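Local atomic coordinates of sortase B (PDB entry 5YFK), a protein that is probably a cysteine transpeptidase of the sortase B family, joining proteins carrying a sorting signal to the bacterial cell wall. Residues H126-Y138 / Q184-D196. The protein carries 1 engineered substitution. Sequence-based numbering, arbitrary orientation.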
loop_
_atom_site.group_PDB
_atom_site.type_symbol
_atom_site.label_atom_id
_atom_site.label_comp_id
_atom_site.label_asym_id
_atom_site.label_seq_id
_atom_site.Cartn_x
_atom_site.Cartn_y
_atom_site.Cartn_z
ATOM N N HIS A 126 9.170 4.216 8.953
ATOM C CA HIS A 126 8.964 4.493 10.384
ATOM C C HIS A 126 8.602 3.198 11.072
ATOM O O HIS A 126 8.806 3.041 12.269
ATOM C CB HIS A 126 7.849 5.502 10.591
ATOM C CG HIS A 126 8.203 6.904 10.209
ATOM N ND1 HIS A 126 7.298 7.938 10.301
ATOM C CD2 HIS A 126 9.385 7.472 9.860
ATOM C CE1 HIS A 126 7.880 9.066 9.920
ATOM N NE2 HIS A 126 9.156 8.819 9.692
ATOM N N PHE A 127 8.057 2.251 10.315
ATOM C CA PHE A 127 7.627 0.990 10.898
ATOM C C PHE A 127 8.788 0.111 11.341
ATOM O O PHE A 127 8.592 -0.827 12.123
ATOM C CB PHE A 127 6.703 0.264 9.923
ATOM C CG PHE A 127 5.339 0.860 9.863
ATOM C CD1 PHE A 127 4.456 0.669 10.915
ATOM C CD2 PHE A 127 4.993 1.744 8.851
ATOM C CE1 PHE A 127 3.225 1.294 10.940
ATOM C CE2 PHE A 127 3.751 2.364 8.854
ATOM C CZ PHE A 127 2.847 2.103 9.874
ATOM N N LYS A 128 10.017 0.494 10.980
ATOM C CA LYS A 128 11.206 -0.247 11.460
ATOM C C LYS A 128 11.577 0.067 12.910
ATOM O O LYS A 128 12.381 -0.654 13.538
ATOM C CB LYS A 128 12.403 0.035 10.564
ATOM C CG LYS A 128 12.302 -0.606 9.182
ATOM C CD LYS A 128 13.165 0.135 8.160
ATOM C CE LYS A 128 14.624 0.148 8.537
ATOM N NZ LYS A 128 15.393 1.015 7.615
ATOM N N ASN A 129 10.918 1.082 13.452
ATOM C CA ASN A 129 11.050 1.466 14.866
ATOM C C ASN A 129 9.967 0.799 15.706
ATOM O O ASN A 129 8.788 0.863 15.358
ATOM C CB ASN A 129 10.962 2.999 14.983
ATOM C CG ASN A 129 10.878 3.475 16.436
ATOM O OD1 ASN A 129 9.850 3.338 17.094
ATOM N ND2 ASN A 129 11.961 4.050 16.926
ATOM N N GLU A 130 10.364 0.059 16.747
ATOM C CA GLU A 130 9.434 -0.807 17.460
ATOM C C GLU A 130 8.298 -0.013 18.116
ATOM O O GLU A 130 7.144 -0.418 18.058
ATOM C CB GLU A 130 10.178 -1.643 18.507
ATOM C CG GLU A 130 9.308 -2.648 19.227
ATOM C CD GLU A 130 10.123 -3.667 19.986
ATOM O OE1 GLU A 130 11.367 -3.572 19.959
ATOM O OE2 GLU A 130 9.520 -4.566 20.594
ATOM N N ASN A 131 8.619 1.160 18.667
ATOM C CA ASN A 131 7.612 1.995 19.296
ATOM C C ASN A 131 6.562 2.400 18.266
ATOM O O ASN A 131 5.374 2.322 18.528
ATOM C CB ASN A 131 8.238 3.254 19.903
ATOM C CG ASN A 131 8.895 2.996 21.247
ATOM O OD1 ASN A 131 8.514 2.076 21.989
ATOM N ND2 ASN A 131 9.874 3.824 21.579
ATOM N N PHE A 132 7.021 2.873 17.109
ATOM C CA PHE A 132 6.120 3.221 16.017
ATOM C C PHE A 132 5.222 2.052 15.617
ATOM O O PHE A 132 4.033 2.258 15.345
ATOM C CB PHE A 132 6.932 3.685 14.806
ATOM C CG PHE A 132 6.138 4.504 13.809
ATOM C CD1 PHE A 132 5.405 3.875 12.804
ATOM C CD2 PHE A 132 5.954 5.858 14.012
ATOM C CE1 PHE A 132 4.617 4.610 11.940
ATOM C CE2 PHE A 132 5.171 6.611 13.158
ATOM C CZ PHE A 132 4.473 5.974 12.135
ATOM N N PHE A 133 5.849 0.909 15.316
ATOM C CA PHE A 133 5.119 -0.338 14.984
ATOM C C PHE A 133 4.031 -0.663 16.016
ATOM O O PHE A 133 2.914 -1.035 15.671
ATOM C CB PHE A 133 6.112 -1.515 14.875
ATOM C CG PHE A 133 5.475 -2.851 14.569
ATOM C CD1 PHE A 133 5.100 -3.705 15.593
ATOM C CD2 PHE A 133 5.394 -3.315 13.267
ATOM C CE1 PHE A 133 4.515 -4.915 15.322
ATOM C CE2 PHE A 133 4.902 -4.584 12.993
ATOM C CZ PHE A 133 4.452 -5.379 14.030
ATOM N N ASN A 134 4.373 -0.582 17.293
ATOM C CA ASN A 134 3.394 -0.830 18.336
ATOM C C ASN A 134 2.238 0.146 18.340
ATOM O O ASN A 134 1.108 -0.230 18.652
ATOM C CB ASN A 134 4.073 -0.799 19.710
ATOM C CG ASN A 134 4.923 -2.024 19.957
ATOM O OD1 ASN A 134 4.797 -3.030 19.251
ATOM N ND2 ASN A 134 5.892 -1.894 20.856
ATOM N N ALA A 135 2.529 1.406 18.020
ATOM C CA ALA A 135 1.573 2.493 18.215
ATOM C C ALA A 135 0.673 2.682 17.004
ATOM O O ALA A 135 -0.488 3.099 17.143
ATOM C CB ALA A 135 2.308 3.785 18.515
ATOM N N ASN A 136 1.170 2.279 15.833
ATOM C CA ASN A 136 0.482 2.519 14.574
ATOM C C ASN A 136 0.182 1.231 13.809
ATOM O O ASN A 136 1.083 0.608 13.246
ATOM C CB ASN A 136 1.309 3.463 13.726
ATOM C CG ASN A 136 1.533 4.803 14.420
ATOM O OD1 ASN A 136 0.604 5.585 14.602
ATOM N ND2 ASN A 136 2.718 4.994 14.940
ATOM N N LYS A 137 -1.022 0.720 14.030
ATOM C CA LYS A 137 -1.352 -0.664 13.704
ATOM C C LYS A 137 -2.011 -0.773 12.309
ATOM O O LYS A 137 -2.100 -1.870 11.762
ATOM C CB LYS A 137 -2.303 -1.236 14.764
ATOM C CG LYS A 137 -1.661 -1.501 16.117
ATOM C CD LYS A 137 -2.675 -2.160 17.045
ATOM C CE LYS A 137 -2.151 -2.242 18.467
ATOM N NZ LYS A 137 -3.157 -2.884 19.355
ATOM N N TYR A 138 -2.701 0.277 11.879
ATOM C CA TYR A 138 -3.758 0.112 10.862
ATOM C C TYR A 138 -3.476 0.824 9.567
ATOM O O TYR A 138 -2.969 1.950 9.554
ATOM C CB TYR A 138 -5.106 0.575 11.378
ATOM C CG TYR A 138 -5.502 -0.134 12.629
ATOM C CD1 TYR A 138 -5.700 -1.509 12.641
ATOM C CD2 TYR A 138 -5.605 0.562 13.820
ATOM C CE1 TYR A 138 -6.001 -2.170 13.808
ATOM C CE2 TYR A 138 -5.829 -0.109 15.008
ATOM C CZ TYR A 138 -6.085 -1.458 14.984
ATOM O OH TYR A 138 -6.309 -2.111 16.168
ATOM N N GLN A 184 6.118 -14.557 5.642
ATOM C CA GLN A 184 6.020 -13.097 5.787
ATOM C C GLN A 184 6.010 -12.690 7.250
ATOM O O GLN A 184 6.709 -11.763 7.643
ATOM C CB GLN A 184 4.779 -12.551 5.089
ATOM C CG GLN A 184 4.782 -12.799 3.594
ATOM C CD GLN A 184 5.892 -12.048 2.896
ATOM O OE1 GLN A 184 6.017 -10.835 3.051
ATOM N NE2 GLN A 184 6.807 -12.791 2.270
ATOM N N GLU A 185 5.360 -13.499 8.083
ATOM C CA GLU A 185 5.305 -13.214 9.509
ATOM C C GLU A 185 6.675 -13.455 10.175
ATOM O O GLU A 185 7.134 -12.632 10.962
ATOM C CB GLU A 185 4.238 -14.075 10.172
ATOM C CG GLU A 185 4.038 -13.768 11.648
ATOM C CD GLU A 185 2.956 -14.623 12.294
ATOM O OE1 GLU A 185 2.906 -15.844 12.019
ATOM O OE2 GLU A 185 2.196 -14.074 13.117
ATOM N N SER A 186 7.346 -14.535 9.775
ATOM C CA SER A 186 8.641 -14.920 10.329
ATOM C C SER A 186 9.721 -13.918 10.039
ATOM O O SER A 186 10.638 -13.738 10.826
ATOM C CB SER A 186 9.077 -16.279 9.767
ATOM O OG SER A 186 8.230 -17.277 10.279
ATOM N N LYS A 187 9.600 -13.243 8.907
ATOM C CA LYS A 187 10.540 -12.201 8.506
ATOM C C LYS A 187 10.469 -10.919 9.370
ATOM O O LYS A 187 11.336 -10.055 9.258
ATOM C CB LYS A 187 10.254 -11.811 7.049
ATOM C CG LYS A 187 10.809 -12.749 6.011
ATOM C CD LYS A 187 10.691 -12.097 4.652
ATOM C CE LYS A 187 10.870 -13.070 3.511
ATOM N NZ LYS A 187 12.304 -13.199 3.175
ATOM N N SER A 188 9.336 -10.686 10.036
ATOM C CA SER A 188 9.111 -9.415 10.705
ATOM C C SER A 188 10.162 -9.167 11.779
ATOM O O SER A 188 10.523 -10.083 12.530
ATOM C CB SER A 188 7.726 -9.327 11.336
ATOM O OG SER A 188 7.478 -8.007 11.801
ATOM N N LEU A 189 10.631 -7.929 11.828
ATOM C CA LEU A 189 11.430 -7.414 12.948
ATOM C C LEU A 189 10.687 -7.542 14.264
ATOM O O LEU A 189 11.309 -7.808 15.303
ATOM C CB LEU A 189 11.749 -5.944 12.691
ATOM C CG LEU A 189 12.639 -5.703 11.481
ATOM C CD1 LEU A 189 12.590 -4.240 11.086
ATOM C CD2 LEU A 189 14.077 -6.121 11.748
ATOM N N PHE A 190 9.354 -7.424 14.203
ATOM C CA PHE A 190 8.497 -7.279 15.387
ATOM C C PHE A 190 7.272 -8.190 15.278
ATOM O O PHE A 190 6.634 -8.272 14.223
ATOM C CB PHE A 190 8.032 -5.820 15.587
ATOM C CG PHE A 190 9.134 -4.802 15.518
ATOM C CD1 PHE A 190 10.220 -4.872 16.357
ATOM C CD2 PHE A 190 9.086 -3.764 14.590
ATOM C CE1 PHE A 190 11.264 -3.970 16.255
ATOM C CE2 PHE A 190 10.147 -2.903 14.442
ATOM C CZ PHE A 190 11.227 -2.978 15.307
ATOM N N LYS A 191 6.903 -8.803 16.401
ATOM C CA LYS A 191 5.747 -9.701 16.464
ATOM C C LYS A 191 4.501 -8.947 16.946
ATOM O O LYS A 191 4.576 -8.155 17.877
ATOM C CB LYS A 191 6.072 -10.873 17.389
ATOM C CG LYS A 191 4.876 -11.699 17.832
ATOM C CD LYS A 191 4.631 -12.870 16.899
ATOM C CE LYS A 191 3.218 -13.404 17.076
ATOM N NZ LYS A 191 2.918 -14.467 16.084
ATOM N N ARG A 192 3.421 -9.034 16.173
ATOM C CA ARG A 192 2.115 -8.528 16.590
ATOM C C ARG A 192 1.326 -9.609 17.320
ATOM O O ARG A 192 0.977 -10.650 16.738
ATOM C CB ARG A 192 1.301 -8.047 15.381
ATOM C CG ARG A 192 0.006 -7.339 15.759
ATOM C CD ARG A 192 0.236 -5.905 16.192
ATOM N NE ARG A 192 0.619 -5.045 15.076
ATOM C CZ ARG A 192 1.155 -3.843 15.219
ATOM N NH1 ARG A 192 1.428 -3.107 14.154
ATOM N NH2 ARG A 192 1.419 -3.366 16.439
ATOM N N ASP A 193 1.049 -9.353 18.595
ATOM C CA ASP A 193 0.388 -10.333 19.436
ATOM C C ASP A 193 -1.087 -10.462 19.074
ATOM O O ASP A 193 -1.770 -9.460 18.857
ATOM C CB ASP A 193 0.508 -9.930 20.910
ATOM C CG ASP A 193 1.933 -9.977 21.420
ATOM O OD1 ASP A 193 2.786 -10.653 20.804
ATOM O OD2 ASP A 193 2.168 -9.432 22.519
ATOM N N GLY A 194 -1.569 -11.703 19.010
ATOM C CA GLY A 194 -3.008 -11.986 18.979
ATOM C C GLY A 194 -3.653 -11.735 17.620
ATOM O O GLY A 194 -4.868 -11.605 17.515
ATOM N N ILE A 195 -2.837 -11.691 16.579
ATOM C CA ILE A 195 -3.297 -11.290 15.246
ATOM C C ILE A 195 -3.992 -12.456 14.514
ATOM O O ILE A 195 -4.609 -12.258 13.469
ATOM C CB ILE A 195 -2.116 -10.748 14.400
ATOM C CG1 ILE A 195 -2.621 -9.853 13.266
ATOM C CG2 ILE A 195 -1.282 -11.877 13.822
ATOM C CD1 ILE A 195 -2.265 -8.399 13.448
ATOM N N ASP A 196 -3.992 -13.639 15.135
ATOM C CA ASP A 196 -4.571 -14.860 14.536
ATOM C C ASP A 196 -4.366 -14.902 13.009
ATOM O O ASP A 196 -5.320 -15.114 12.254
ATOM C CB ASP A 196 -6.061 -14.911 14.872
ATOM C CG ASP A 196 -6.707 -16.261 14.574
ATOM O OD1 ASP A 196 -5.991 -17.264 14.414
ATOM O OD2 ASP A 196 -7.937 -16.273 14.340
#
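The ring of F133, reaching out from helix 130-135, is sandwiched between two residues of the loop that follows helix 174-186: the guanidinium of R192 covers one face and CB of F190 the other. On the R192 side the flat groups are stacked, their planes only 7° apart, with CZ of R192 3.9 Å from the F133 ring centre, a cation-pi contact. On the far face F190 CB makes a CH-pi contact 3.7 Å from that centre, while the two phenyl rings meet obliquely.

F190 in turn lies against the start of the helix. CA of E130 sits over one face of its ring, 3.8 Å from the centre, and the extended E130 side chain continues across that face. The carbonyl oxygens of F127 and K128 face the ring edge, with K128 O 3.1 Å from F190 CZ, where the slightly positive C-H rim suits them.

Both hydrogen bonds between the segments end on one acceptor, F133 O. R192 grips it end-on, with NH1 at 3.0 Å and NH2 at 2.9 Å; the oxygen lies in the guanidinium plane, but both bonds are bent and come from one side, out of the carbonyl plane. Bends at chi2 and chi3 (79° and 71°) turn the guanidinium flat onto the F133 face, and NE bonds I152 O of strand 146-159. K137 CG lies over the other guanidinium face.

F133 O lies in the last helical turn, where K137 N bonds E62 instead of closing a further turn, so arginine's two NH groups can take that carbonyl. Helix, loop and sortase sheet thus meet at one buried arginine, whose rotation is probably restricted by bonds at three nitrogens and cover on both faces.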